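Local coordinates for protein CRISPR system Cmr subunit Cmr1-1 (Pyrococcus furiosus, PDB 4W8Z) that forms part of the type III-B Cmr ribonucleoprotein complex of CRISPR immunity, which it caps together with Cmr6, and binds RNA, at residues Val138-Thr143 and Leu176-Leu181; Ala142-Trp147 and Leu199-Glu204; Lys235-Val240 and Phe286-Ile291; Leu241-Asn246 and Ser331-Thr336. All coordinates share one frame; numbering follows the deposited sequence.

Interaction 1 (Val138-Thr143 and Leu176-Leu181); sequences VIKLAT and LEDLGL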
loop_
_atom_site.group_PDB
_atom_site.type_symbol
_atom_site.label_atom_id
_atom_site.label_comp_id
_atom_site.label_asym_id
_atom_site.label_seq_id
_atom_site.Cartn_x
_atom_site.Cartn_y
_atom_site.Cartn_z
ATOM N N VAL A 138 -22.259 1.968 7.721
ATOM C CA VAL A 138 -21.069 1.195 8.054
ATOM C C VAL A 138 -20.596 0.304 6.904
ATOM O O VAL A 138 -19.412 0.300 6.573
ATOM C CB VAL A 138 -21.311 0.322 9.307
ATOM C CG1 VAL A 138 -20.238 -0.742 9.435
ATOM C CG2 VAL A 138 -21.349 1.188 10.556
ATOM N N ILE A 139 -21.514 -0.440 6.293
ATOM C CA ILE A 139 -21.139 -1.382 5.241
ATOM C C ILE A 139 -20.594 -0.645 4.015
ATOM O O ILE A 139 -19.728 -1.163 3.306
ATOM C CB ILE A 139 -22.332 -2.288 4.833
ATOM C CG1 ILE A 139 -21.852 -3.488 4.018
ATOM C CG2 ILE A 139 -23.387 -1.517 4.061
ATOM C CD1 ILE A 139 -21.371 -4.638 4.860
ATOM N N LYS A 140 -21.080 0.571 3.776
ATOM C CA LYS A 140 -20.574 1.392 2.682
ATOM C C LYS A 140 -19.121 1.760 2.943
ATOM O O LYS A 140 -18.270 1.636 2.062
ATOM C CB LYS A 140 -21.413 2.658 2.508
ATOM C CG LYS A 140 -22.732 2.457 1.782
ATOM C CD LYS A 140 -23.410 3.801 1.537
ATOM C CE LYS A 140 -24.662 3.655 0.689
ATOM N NZ LYS A 140 -25.208 4.973 0.260
ATOM N N LEU A 141 -18.846 2.199 4.167
ATOM C CA LEU A 141 -17.502 2.595 4.568
ATOM C C LEU A 141 -16.529 1.412 4.605
ATOM O O LEU A 141 -15.340 1.564 4.325
ATOM C CB LEU A 141 -17.545 3.281 5.934
ATOM C CG LEU A 141 -18.232 4.646 5.956
ATOM C CD1 LEU A 141 -18.428 5.126 7.379
ATOM C CD2 LEU A 141 -17.424 5.646 5.159
ATOM N N ALA A 142 -17.037 0.236 4.953
ATOM C CA ALA A 142 -16.220 -0.970 4.971
ATOM C C ALA A 142 -15.795 -1.350 3.555
ATOM O O ALA A 142 -14.631 -1.658 3.306
ATOM C CB ALA A 142 -16.976 -2.115 5.630
ATOM N N THR A 143 -16.750 -1.315 2.631
ATOM C CA THR A 143 -16.491 -1.674 1.241
ATOM C C THR A 143 -15.559 -0.667 0.567
ATOM O O THR A 143 -14.657 -1.049 -0.184
ATOM C CB THR A 143 -17.810 -1.792 0.447
ATOM O OG1 THR A 143 -18.429 -3.048 0.751
ATOM C CG2 THR A 143 -17.561 -1.724 -1.046
ATOM N N LEU A 176 -20.851 -1.099 -4.213
ATOM C CA LEU A 176 -20.084 -0.632 -5.364
ATOM C C LEU A 176 -20.994 -0.305 -6.542
ATOM O O LEU A 176 -20.732 0.632 -7.295
ATOM C CB LEU A 176 -19.047 -1.672 -5.785
ATOM C CG LEU A 176 -17.851 -1.861 -4.850
ATOM C CD1 LEU A 176 -16.791 -2.745 -5.514
ATOM C CD2 LEU A 176 -17.265 -0.516 -4.416
ATOM N N GLU A 177 -22.056 -1.087 -6.701
ATOM C CA GLU A 177 -23.057 -0.834 -7.730
ATOM C C GLU A 177 -23.723 0.521 -7.487
ATOM O O GLU A 177 -23.848 1.342 -8.395
ATOM C CB GLU A 177 -24.095 -1.959 -7.741
ATOM C CG GLU A 177 -25.056 -1.939 -8.913
ATOM C CD GLU A 177 -26.005 -3.130 -8.915
ATOM O OE1 GLU A 177 -26.147 -3.797 -7.866
ATOM O OE2 GLU A 177 -26.605 -3.403 -9.976
ATOM N N ASP A 178 -24.122 0.747 -6.239
ATOM C CA ASP A 178 -24.789 1.977 -5.833
ATOM C C ASP A 178 -23.929 3.215 -6.085
ATOM O O ASP A 178 -24.416 4.226 -6.591
ATOM C CB ASP A 178 -25.161 1.896 -4.353
ATOM C CG ASP A 178 -26.558 2.409 -4.073
ATOM O OD1 ASP A 178 -27.494 2.033 -4.814
ATOM O OD2 ASP A 178 -26.717 3.192 -3.110
ATOM N N LEU A 179 -22.649 3.126 -5.736
ATOM C CA LEU A 179 -21.740 4.263 -5.828
ATOM C C LEU A 179 -21.213 4.492 -7.243
ATOM O O LEU A 179 -20.490 5.457 -7.491
ATOM C CB LEU A 179 -20.563 4.077 -4.870
ATOM C CG LEU A 179 -20.872 3.901 -3.384
ATOM C CD1 LEU A 179 -19.584 3.836 -2.600
ATOM C CD2 LEU A 179 -21.742 5.035 -2.882
ATOM N N GLY A 180 -21.568 3.605 -8.166
ATOM C CA GLY A 180 -21.115 3.718 -9.541
ATOM C C GLY A 180 -19.640 3.399 -9.703
ATOM O O GLY A 180 -18.969 3.941 -10.581
ATOM N N LEU A 181 -19.130 2.519 -8.850
ATOM C CA LEU A 181 -17.738 2.102 -8.929
ATOM C C LEU A 181 -17.605 0.746 -9.616
ATOM O O LEU A 181 -18.599 0.066 -9.874
ATOM C CB LEU A 181 -17.117 2.058 -7.536
ATOM C CG LEU A 181 -16.866 3.437 -6.932
ATOM C CD1 LEU A 181 -16.439 3.318 -5.483
ATOM C CD2 LEU A 181 -15.813 4.174 -7.747
#
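Thr143 and Leu176 make the apolar part of this contact, while the ends of Lys140 and Asp178 draw near each other at its outer margin. Thr143 can be followed outward from CB, whose bond from the backbone points at the 176-181 segment. One branch, CG2, stands anti to the backbone N (OG1 at chi1 -78°) and reaches Leu176, 3.6 Å from Leu176 CD2 and 3.8 Å from Leu176 CG. The other branch, OG1, turns back along its own helix; its one proton has two weak candidates, Ile139 O at 3.4 Å and Glu10 OE1, with the choice unsettled. A threonine suits the place because it gives its methyl to the neighbouring helix and keeps its hydroxyl turned toward its own helix and strand 8-16. Leu176 also rests on Phe12 of strand 8-16. Helix 136-152 is the second helix of the ferredoxin-like fold common to RAMP domains, and helix 174-178 follows strand 166-172 at the sheet's edge. That short helix ends in a Schellman motif at Gly180, where positive phi favours glycine and Leu181 N bonds to Leu176 O at 2.9 Å. Farther out, the extended chain of Lys140 carries NZ to 4.1 Å from Asp178 OD2, too far for a salt bridge. The chemistry implies a buried methyl contact with no hydrogen bond across it, to which the opposite charges probably add only a modest, solvent-weakened attraction.

Interaction 2 (Ala142-Trp147 and Leu199-Glu204); sequences ATLSLW and LDVTGE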
loop_
_atom_site.group_PDB
_atom_site.type_symbol
_atom_site.label_atom_id
_atom_site.label_comp_id
_atom_site.label_asym_id
_atom_site.label_seq_id
_atom_site.Cartn_x
_atom_site.Cartn_y
_atom_site.Cartn_z
ATOM N N ALA A 142 -17.037 0.236 4.953
ATOM C CA ALA A 142 -16.220 -0.970 4.971
ATOM C C ALA A 142 -15.795 -1.350 3.555
ATOM O O ALA A 142 -14.631 -1.658 3.306
ATOM C CB ALA A 142 -16.976 -2.115 5.630
ATOM N N THR A 143 -16.750 -1.315 2.631
ATOM C CA THR A 143 -16.491 -1.674 1.241
ATOM C C THR A 143 -15.559 -0.667 0.567
ATOM O O THR A 143 -14.657 -1.049 -0.184
ATOM C CB THR A 143 -17.810 -1.792 0.447
ATOM O OG1 THR A 143 -18.429 -3.048 0.751
ATOM C CG2 THR A 143 -17.561 -1.724 -1.046
ATOM N N LEU A 144 -15.766 0.614 0.848
ATOM C CA LEU A 144 -14.878 1.651 0.337
ATOM C C LEU A 144 -13.448 1.401 0.795
ATOM O O LEU A 144 -12.505 1.531 0.015
ATOM C CB LEU A 144 -15.347 3.033 0.787
ATOM C CG LEU A 144 -16.475 3.635 -0.053
ATOM C CD1 LEU A 144 -17.108 4.803 0.661
ATOM C CD2 LEU A 144 -15.954 4.067 -1.413
ATOM N N SER A 145 -13.296 1.030 2.065
ATOM C CA SER A 145 -11.989 0.689 2.618
ATOM C C SER A 145 -11.328 -0.436 1.838
ATOM O O SER A 145 -10.177 -0.314 1.414
ATOM C CB SER A 145 -12.119 0.289 4.083
ATOM O OG SER A 145 -12.554 1.387 4.860
ATOM N N LEU A 146 -12.064 -1.528 1.653
ATOM C CA LEU A 146 -11.559 -2.679 0.913
ATOM C C LEU A 146 -11.246 -2.318 -0.534
ATOM O O LEU A 146 -10.236 -2.765 -1.082
ATOM C CB LEU A 146 -12.562 -3.832 0.956
ATOM C CG LEU A 146 -12.207 -5.064 0.123
ATOM C CD1 LEU A 146 -10.844 -5.610 0.495
ATOM C CD2 LEU A 146 -13.259 -6.120 0.321
ATOM N N TRP A 147 -12.116 -1.518 -1.146
ATOM C CA TRP A 147 -11.874 -1.010 -2.491
ATOM C C TRP A 147 -10.536 -0.279 -2.545
ATOM O O TRP A 147 -9.762 -0.456 -3.487
ATOM C CB TRP A 147 -12.997 -0.071 -2.938
ATOM C CG TRP A 147 -12.827 0.435 -4.347
ATOM C CD1 TRP A 147 -13.416 -0.067 -5.476
ATOM C CD2 TRP A 147 -12.008 1.532 -4.778
ATOM N NE1 TRP A 147 -13.020 0.653 -6.580
ATOM C CE2 TRP A 147 -12.154 1.636 -6.180
ATOM C CE3 TRP A 147 -11.168 2.436 -4.116
ATOM C CZ2 TRP A 147 -11.489 2.604 -6.930
ATOM C CZ3 TRP A 147 -10.506 3.398 -4.863
ATOM C CH2 TRP A 147 -10.672 3.474 -6.257
ATOM N N LEU A 199 -13.509 9.668 -3.034
ATOM C CA LEU A 199 -13.295 10.832 -2.191
ATOM C C LEU A 199 -14.628 11.528 -1.931
ATOM O O LEU A 199 -15.022 11.710 -0.783
ATOM C CB LEU A 199 -12.301 11.798 -2.836
ATOM C CG LEU A 199 -11.618 12.744 -1.850
ATOM C CD1 LEU A 199 -10.614 11.977 -0.994
ATOM C CD2 LEU A 199 -10.961 13.918 -2.576
ATOM N N ASP A 200 -15.328 11.885 -3.005
ATOM C CA ASP A 200 -16.584 12.628 -2.919
ATOM C C ASP A 200 -17.669 11.924 -2.108
ATOM O O ASP A 200 -18.377 12.561 -1.331
ATOM C CB ASP A 200 -17.113 12.915 -4.322
ATOM C CG ASP A 200 -16.288 13.948 -5.053
ATOM O OD1 ASP A 200 -15.681 14.805 -4.381
ATOM O OD2 ASP A 200 -16.252 13.906 -6.300
ATOM N N VAL A 201 -17.804 10.616 -2.290
ATOM C CA VAL A 201 -18.832 9.850 -1.590
ATOM C C VAL A 201 -18.553 9.718 -0.089
ATOM O O VAL A 201 -19.456 9.891 0.733
ATOM C CB VAL A 201 -18.982 8.447 -2.211
ATOM C CG1 VAL A 201 -19.613 7.485 -1.229
ATOM C CG2 VAL A 201 -19.808 8.525 -3.474
ATOM N N THR A 202 -17.303 9.430 0.259
ATOM C CA THR A 202 -16.906 9.213 1.648
ATOM C C THR A 202 -17.279 10.390 2.544
ATOM O O THR A 202 -17.707 10.201 3.682
ATOM C CB THR A 202 -15.388 8.958 1.760
ATOM O OG1 THR A 202 -15.020 7.878 0.893
ATOM C CG2 THR A 202 -15.002 8.609 3.189
ATOM N N GLY A 203 -17.127 11.603 2.021
ATOM C CA GLY A 203 -17.494 12.797 2.757
ATOM C C GLY A 203 -18.975 12.831 3.093
ATOM O O GLY A 203 -19.355 13.120 4.229
ATOM N N GLU A 204 -19.807 12.530 2.097
ATOM C CA GLU A 204 -21.258 12.543 2.256
ATOM C C GLU A 204 -21.720 11.587 3.351
ATOM O O GLU A 204 -22.570 11.931 4.168
ATOM C CB GLU A 204 -21.939 12.195 0.927
ATOM C CG GLU A 204 -21.877 13.304 -0.114
ATOM C CD GLU A 204 -22.379 12.864 -1.478
ATOM O OE1 GLU A 204 -23.033 11.802 -1.563
ATOM O OE2 GLU A 204 -22.110 13.580 -2.468
#
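Two helical segments face each other here, and their backbones come nearest at Leu144 and Thr202, where CA lies 7.9 Å from CA. Leu144 does the bridging: its CB points at the 199-204 segment, and CD1 is the branch that touches. This methyl is 4.1 Å from Val201 CG1 and 3.7 Å from Thr202 OG1. Leu144 crosses Val201 at a slant, whereas it runs alongside Thr202 in the opposite direction. In the ferredoxin-like RAMP fold, helix 136-152 rests on the antiparallel sheet through residues such as Ile139 and Thr143; Leu144 leaves it on another face, where helix 188-206 packs as an added layer. Leucine suits this position because its long forked chain can span the gap between helices, and Leu49 of helix 38-54 and Val198 meet it as well. A hydroxyl beside a methyl is tolerated because Thr202 OG1, set beside its own backbone N by chi1 of -54°, hydrogen-bonds to Val198 O one turn earlier. The polar atom is thereby satisfied within its own helix. Val201, branched at CB, offers CG1 to Leu144 while also packing on Leu179.

Interaction 3 (Lys235-Val240 and Phe286-Ile291); sequences KNTWEV and FGVVEI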
loop_
_atom_site.group_PDB
_atom_site.type_symbol
_atom_site.label_atom_id
_atom_site.label_comp_id
_atom_site.label_asym_id
_atom_site.label_seq_id
_atom_site.Cartn_x
_atom_site.Cartn_y
_atom_site.Cartn_z
ATOM N N LYS A 235 5.343 -6.415 -20.206
ATOM C CA LYS A 235 5.052 -7.716 -20.799
ATOM C C LYS A 235 4.273 -8.575 -19.819
ATOM O O LYS A 235 3.258 -9.177 -20.161
ATOM C CB LYS A 235 6.342 -8.434 -21.203
ATOM C CG LYS A 235 6.837 -8.139 -22.603
ATOM C CD LYS A 235 7.924 -9.129 -22.980
ATOM C CE LYS A 235 7.447 -10.561 -22.761
ATOM N NZ LYS A 235 8.539 -11.556 -22.937
ATOM N N ASN A 236 4.770 -8.618 -18.590
ATOM C CA ASN A 236 4.170 -9.404 -17.527
ATOM C C ASN A 236 4.463 -8.746 -16.190
ATOM O O ASN A 236 5.148 -7.725 -16.137
ATOM C CB ASN A 236 4.702 -10.837 -17.552
ATOM C CG ASN A 236 6.214 -10.891 -17.611
ATOM O OD1 ASN A 236 6.893 -10.520 -16.659
ATOM N ND2 ASN A 236 6.748 -11.356 -18.730
ATOM N N THR A 237 3.957 -9.336 -15.113
ATOM C CA THR A 237 4.129 -8.767 -13.784
ATOM C C THR A 237 5.599 -8.732 -13.387
ATOM O O THR A 237 6.087 -7.719 -12.889
ATOM C CB THR A 237 3.334 -9.555 -12.727
ATOM O OG1 THR A 237 1.959 -9.632 -13.123
ATOM C CG2 THR A 237 3.426 -8.876 -11.367
ATOM N N TRP A 238 6.300 -9.834 -13.622
ATOM C CA TRP A 238 7.699 -9.946 -13.231
ATOM C C TRP A 238 8.563 -8.859 -13.870
ATOM O O TRP A 238 9.528 -8.394 -13.264
ATOM C CB TRP A 238 8.250 -11.328 -13.593
ATOM C CG TRP A 238 7.772 -12.442 -12.707
ATOM C CD1 TRP A 238 7.004 -13.510 -13.075
ATOM C CD2 TRP A 238 8.037 -12.605 -11.306
ATOM N NE1 TRP A 238 6.776 -14.326 -11.993
ATOM C CE2 TRP A 238 7.399 -13.792 -10.896
ATOM C CE3 TRP A 238 8.754 -11.864 -10.360
ATOM C CZ2 TRP A 238 7.456 -14.252 -9.581
ATOM C CZ3 TRP A 238 8.809 -12.324 -9.055
ATOM C CH2 TRP A 238 8.164 -13.505 -8.679
ATOM N N GLU A 239 8.213 -8.454 -15.087
ATOM C CA GLU A 239 8.967 -7.417 -15.781
ATOM C C GLU A 239 8.822 -6.083 -15.059
ATOM O O GLU A 239 9.787 -5.332 -14.922
ATOM C CB GLU A 239 8.509 -7.281 -17.234
ATOM C CG GLU A 239 9.477 -6.488 -18.103
ATOM C CD GLU A 239 8.868 -6.060 -19.424
ATOM O OE1 GLU A 239 7.856 -5.330 -19.402
ATOM O OE2 GLU A 239 9.401 -6.455 -20.484
ATOM N N VAL A 240 7.609 -5.800 -14.595
ATOM C CA VAL A 240 7.333 -4.592 -13.826
ATOM C C VAL A 240 8.115 -4.590 -12.516
ATOM O O VAL A 240 8.775 -3.608 -12.177
ATOM C CB VAL A 240 5.830 -4.450 -13.528
ATOM C CG1 VAL A 240 5.587 -3.378 -12.474
ATOM C CG2 VAL A 240 5.068 -4.142 -14.809
ATOM N N PHE A 286 5.178 1.119 -3.478
ATOM C CA PHE A 286 4.926 0.675 -4.839
ATOM C C PHE A 286 4.428 -0.760 -4.889
ATOM O O PHE A 286 4.577 -1.527 -3.932
ATOM C CB PHE A 286 6.170 0.849 -5.723
ATOM C CG PHE A 286 7.388 0.105 -5.246
ATOM C CD1 PHE A 286 7.622 -1.206 -5.640
ATOM C CD2 PHE A 286 8.324 0.733 -4.444
ATOM C CE1 PHE A 286 8.755 -1.880 -5.218
ATOM C CE2 PHE A 286 9.459 0.064 -4.020
ATOM C CZ PHE A 286 9.674 -1.245 -4.405
ATOM N N GLY A 287 3.813 -1.100 -6.016
ATOM C CA GLY A 287 3.222 -2.404 -6.225
ATOM C C GLY A 287 2.751 -2.500 -7.660
ATOM O O GLY A 287 3.197 -1.733 -8.511
ATOM N N VAL A 288 1.847 -3.437 -7.931
ATOM C CA VAL A 288 1.379 -3.657 -9.293
ATOM C C VAL A 288 -0.139 -3.538 -9.391
ATOM O O VAL A 288 -0.872 -4.182 -8.641
ATOM C CB VAL A 288 1.820 -5.040 -9.812
ATOM C CG1 VAL A 288 1.419 -5.230 -11.274
ATOM C CG2 VAL A 288 3.323 -5.203 -9.641
ATOM N N VAL A 289 -0.603 -2.708 -10.320
ATOM C CA VAL A 289 -2.027 -2.572 -10.580
ATOM C C VAL A 289 -2.345 -3.124 -11.969
ATOM O O VAL A 289 -1.553 -2.982 -12.904
ATOM C CB VAL A 289 -2.489 -1.092 -10.459
ATOM C CG1 VAL A 289 -1.783 -0.206 -11.488
ATOM C CG2 VAL A 289 -4.014 -0.974 -10.577
ATOM N N GLU A 290 -3.493 -3.779 -12.100
ATOM C CA GLU A 290 -3.928 -4.272 -13.400
ATOM C C GLU A 290 -4.913 -3.301 -14.052
ATOM O O GLU A 290 -5.960 -2.983 -13.486
ATOM C CB GLU A 290 -4.551 -5.660 -13.265
ATOM C CG GLU A 290 -4.999 -6.260 -14.585
ATOM C CD GLU A 290 -5.320 -7.738 -14.467
ATOM O OE1 GLU A 290 -4.537 -8.463 -13.812
ATOM O OE2 GLU A 290 -6.356 -8.170 -15.018
ATOM N N ILE A 291 -4.551 -2.823 -15.239
ATOM C CA ILE A 291 -5.398 -1.911 -16.002
ATOM C C ILE A 291 -5.590 -2.441 -17.417
ATOM O O ILE A 291 -4.618 -2.633 -18.150
ATOM C CB ILE A 291 -4.801 -0.487 -16.072
ATOM C CG1 ILE A 291 -4.363 -0.016 -14.684
ATOM C CG2 ILE A 291 -5.805 0.481 -16.668
ATOM C CD1 ILE A 291 -3.631 1.308 -14.687
#
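Asn236 OD1 accepts a hydrogen bond from Glu239 N at 2.9 Å, and so caps the start of the helix from which Thr237 and Val240 reach Val288. The donor is tilted 28° from the plane of the Asn236 carbonyl. Asparagine suits an N-cap because its short amide can bend back to a first-turn N-H that lacks the usual i-4 carbonyl; Glu239 N otherwise has only a weak backbone bond, to Asn236 O. Glu239 OE1 in turn receives Lys235 N, also at 2.9 Å, from above the carboxylate plane, which ties the residue before the cap to the first turn. Across the contact everything is apolar. Val288 projects from its strand toward the helix, and its CG2 lies 4.1 Å from Thr237 CG2 and equally 4.1 Å from Val240 CG1, meeting two side chains one turn apart. In both helix residues the touching methyl stands anti to the backbone N (Val240 chi1 167°). The topology of this C-terminal half, with helix 237-264 following strand 226-231 and lying against strand 284-291, is consistent with a second ferredoxin-like RAMP domain. The other half comes close as well: Thr18 touches Thr237 and Val288, and Ser165 OG bonds to Val288 N. The chemistry implies that branched methyls, rather than directed bonds, join this helix to its strand, while polar groups fix where the helix begins.

Interaction 4 (Leu241-Asn246 and Ser331-Thr336); sequences LAQFNN and SRLPVT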
loop_
_atom_site.group_PDB
_atom_site.type_symbol
_atom_site.label_atom_id
_atom_site.label_comp_id
_atom_site.label_asym_id
_atom_site.label_seq_id
_atom_site.Cartn_x
_atom_site.Cartn_y
_atom_site.Cartn_z
ATOM N N LEU A 241 8.039 -5.699 -11.787
ATOM C CA LEU A 241 8.789 -5.863 -10.547
ATOM C C LEU A 241 10.291 -5.705 -10.775
ATOM O O LEU A 241 10.995 -5.130 -9.945
ATOM C CB LEU A 241 8.491 -7.227 -9.921
ATOM C CG LEU A 241 7.145 -7.360 -9.206
ATOM C CD1 LEU A 241 6.858 -8.804 -8.845
ATOM C CD2 LEU A 241 7.123 -6.485 -7.962
ATOM N N ALA A 242 10.774 -6.202 -11.907
ATOM C CA ALA A 242 12.192 -6.104 -12.234
ATOM C C ALA A 242 12.611 -4.657 -12.467
ATOM O O ALA A 242 13.741 -4.279 -12.158
ATOM C CB ALA A 242 12.518 -6.954 -13.456
ATOM N N GLN A 243 11.706 -3.852 -13.011
ATOM C CA GLN A 243 11.983 -2.432 -13.211
ATOM C C GLN A 243 12.167 -1.729 -11.871
ATOM O O GLN A 243 13.087 -0.926 -11.701
ATOM C CB GLN A 243 10.864 -1.764 -14.015
ATOM C CG GLN A 243 11.047 -1.853 -15.523
ATOM C CD GLN A 243 12.224 -1.024 -16.016
ATOM O OE1 GLN A 243 12.676 -0.098 -15.336
ATOM N NE2 GLN A 243 12.728 -1.357 -17.203
ATOM N N PHE A 244 11.285 -2.039 -10.925
ATOM C CA PHE A 244 11.390 -1.524 -9.566
ATOM C C PHE A 244 12.727 -1.909 -8.937
ATOM O O PHE A 244 13.323 -1.137 -8.189
ATOM C CB PHE A 244 10.238 -2.051 -8.707
ATOM C CG PHE A 244 8.947 -1.298 -8.881
ATOM C CD1 PHE A 244 8.914 0.083 -8.783
ATOM C CD2 PHE A 244 7.763 -1.974 -9.138
ATOM C CE1 PHE A 244 7.725 0.776 -8.935
ATOM C CE2 PHE A 244 6.573 -1.287 -9.296
ATOM C CZ PHE A 244 6.554 0.089 -9.192
ATOM N N ASN A 245 13.197 -3.110 -9.253
ATOM C CA ASN A 245 14.401 -3.631 -8.633
ATOM C C ASN A 245 15.659 -2.954 -9.164
ATOM O O ASN A 245 16.577 -2.654 -8.401
ATOM C CB ASN A 245 14.483 -5.141 -8.835
ATOM C CG ASN A 245 15.572 -5.778 -8.002
ATOM O OD1 ASN A 245 15.484 -5.823 -6.778
ATOM N ND2 ASN A 245 16.602 -6.284 -8.662
ATOM N N ASN A 246 15.705 -2.719 -10.470
ATOM C CA ASN A 246 16.832 -2.012 -11.064
ATOM C C ASN A 246 16.904 -0.584 -10.546
ATOM O O ASN A 246 17.973 -0.100 -10.178
ATOM C CB ASN A 246 16.740 -2.012 -12.589
ATOM C CG ASN A 246 17.008 -3.380 -13.189
ATOM O OD1 ASN A 246 17.552 -4.269 -12.528
ATOM N ND2 ASN A 246 16.632 -3.555 -14.454
ATOM N N SER A 331 12.835 8.870 -14.896
ATOM C CA SER A 331 13.899 9.259 -15.811
ATOM C C SER A 331 14.131 8.157 -16.836
ATOM O O SER A 331 14.763 8.381 -17.870
ATOM C CB SER A 331 15.198 9.553 -15.060
ATOM O OG SER A 331 15.837 8.355 -14.651
ATOM N N ARG A 332 13.615 6.967 -16.546
ATOM C CA ARG A 332 13.880 5.807 -17.388
ATOM C C ARG A 332 12.687 5.387 -18.252
ATOM O O ARG A 332 12.870 4.696 -19.253
ATOM C CB ARG A 332 14.344 4.630 -16.526
ATOM C CG ARG A 332 15.759 4.791 -15.986
ATOM C CD ARG A 332 16.245 3.540 -15.256
ATOM N NE ARG A 332 16.307 2.364 -16.124
ATOM C CZ ARG A 332 15.506 1.308 -16.013
ATOM N NH1 ARG A 332 14.578 1.273 -15.066
ATOM N NH2 ARG A 332 15.639 0.283 -16.847
ATOM N N LEU A 333 11.477 5.805 -17.882
ATOM C CA LEU A 333 10.288 5.471 -18.671
ATOM C C LEU A 333 9.077 6.349 -18.317
ATOM O O LEU A 333 9.001 6.878 -17.209
ATOM C CB LEU A 333 9.952 3.981 -18.509
ATOM C CG LEU A 333 9.977 3.324 -17.134
ATOM C CD1 LEU A 333 8.662 3.550 -16.443
ATOM C CD2 LEU A 333 10.262 1.842 -17.280
ATOM N N PRO A 334 8.131 6.512 -19.267
ATOM C CA PRO A 334 6.988 7.423 -19.092
ATOM C C PRO A 334 6.060 7.079 -17.926
ATOM O O PRO A 334 5.578 5.952 -17.815
ATOM C CB PRO A 334 6.231 7.296 -20.422
ATOM C CG PRO A 334 6.679 6.002 -21.003
ATOM C CD PRO A 334 8.111 5.875 -20.596
ATOM N N VAL A 335 5.802 8.074 -17.081
ATOM C CA VAL A 335 4.956 7.920 -15.904
ATOM C C VAL A 335 3.693 8.766 -16.029
ATOM O O VAL A 335 3.764 9.932 -16.408
ATOM C CB VAL A 335 5.719 8.325 -14.627
ATOM C CG1 VAL A 335 4.796 8.338 -13.418
ATOM C CG2 VAL A 335 6.901 7.396 -14.403
ATOM N N THR A 336 2.541 8.185 -15.714
ATOM C CA THR A 336 1.281 8.920 -15.781
ATOM C C THR A 336 0.745 9.244 -14.395
ATOM O O THR A 336 0.610 8.357 -13.556
ATOM C CB THR A 336 0.209 8.131 -16.544
ATOM O OG1 THR A 336 0.646 7.909 -17.888
ATOM C CG2 THR A 336 -1.114 8.888 -16.551
#
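Gln243 meets both Leu333 and Arg332, the first by close packing and the second through a polar link at the solvent side. In the tighter part, Leu333 CD2 lies 3.7 Å from both Gln243 CD and Gln243 OE1, a methyl set against the amide carbon and oxygen, with Gln243 CG farther off at 4.2 Å. Leu333 brings it there with chi1 of 45°, CG lying in the crowded position between the backbone N and the carbonyl carbon. Leucine fits, since its other neighbours include the aromatic Phe231. The bend of Gln243 at chi2 (-68°) turns the amide so that OE1 also meets Arg332. The solvent side belongs to Arg332, an exposed residue whose chain bends at chi3 and brings its guanidinium to the amide edge on. Arg332 NH1 donates to Gln243 OE1, which sits near the guanidinium plane; the two flat groups are only 16° from parallel. The modelled length of that hydrogen bond is implausibly short, so its exact geometry is doubtful. A long flexible arginine can bridge helix and loop here, where the CA atoms of Gln243 and Arg332 stay 9.4 Å apart. The loop links helix 327-330 to strand 335-337, whose Thr336 pairs with Val230 of strand 226-231, while helix 237-264 turns Phe244 onto that same sheet, edge-to-face with Phe231 and stacked with Phe286.

The four contacts form two pairs, one in each half of the chain. Interactions 1 and 2 share Ala142 and Thr143 on helix 136-152, their centres 7 Å apart, and are joined by packing of Leu179 CD2 on Val201 CG1 at 3.6 Å. Interactions 3 and 4 draw on consecutive segments, 235-240 and 241-246, at the start of helix 237-264, with centres 10 Å apart; they touch where Gly287 O lies 3.5 Å from Phe244 CE2. Between the pairs there is no touch: interactions 2 and 3 come within about 9 Å at their nearest atoms, and interactions 1 and 4 lie farthest apart, about 33 Å between centres. This separation is consistent with two RAMP-like halves.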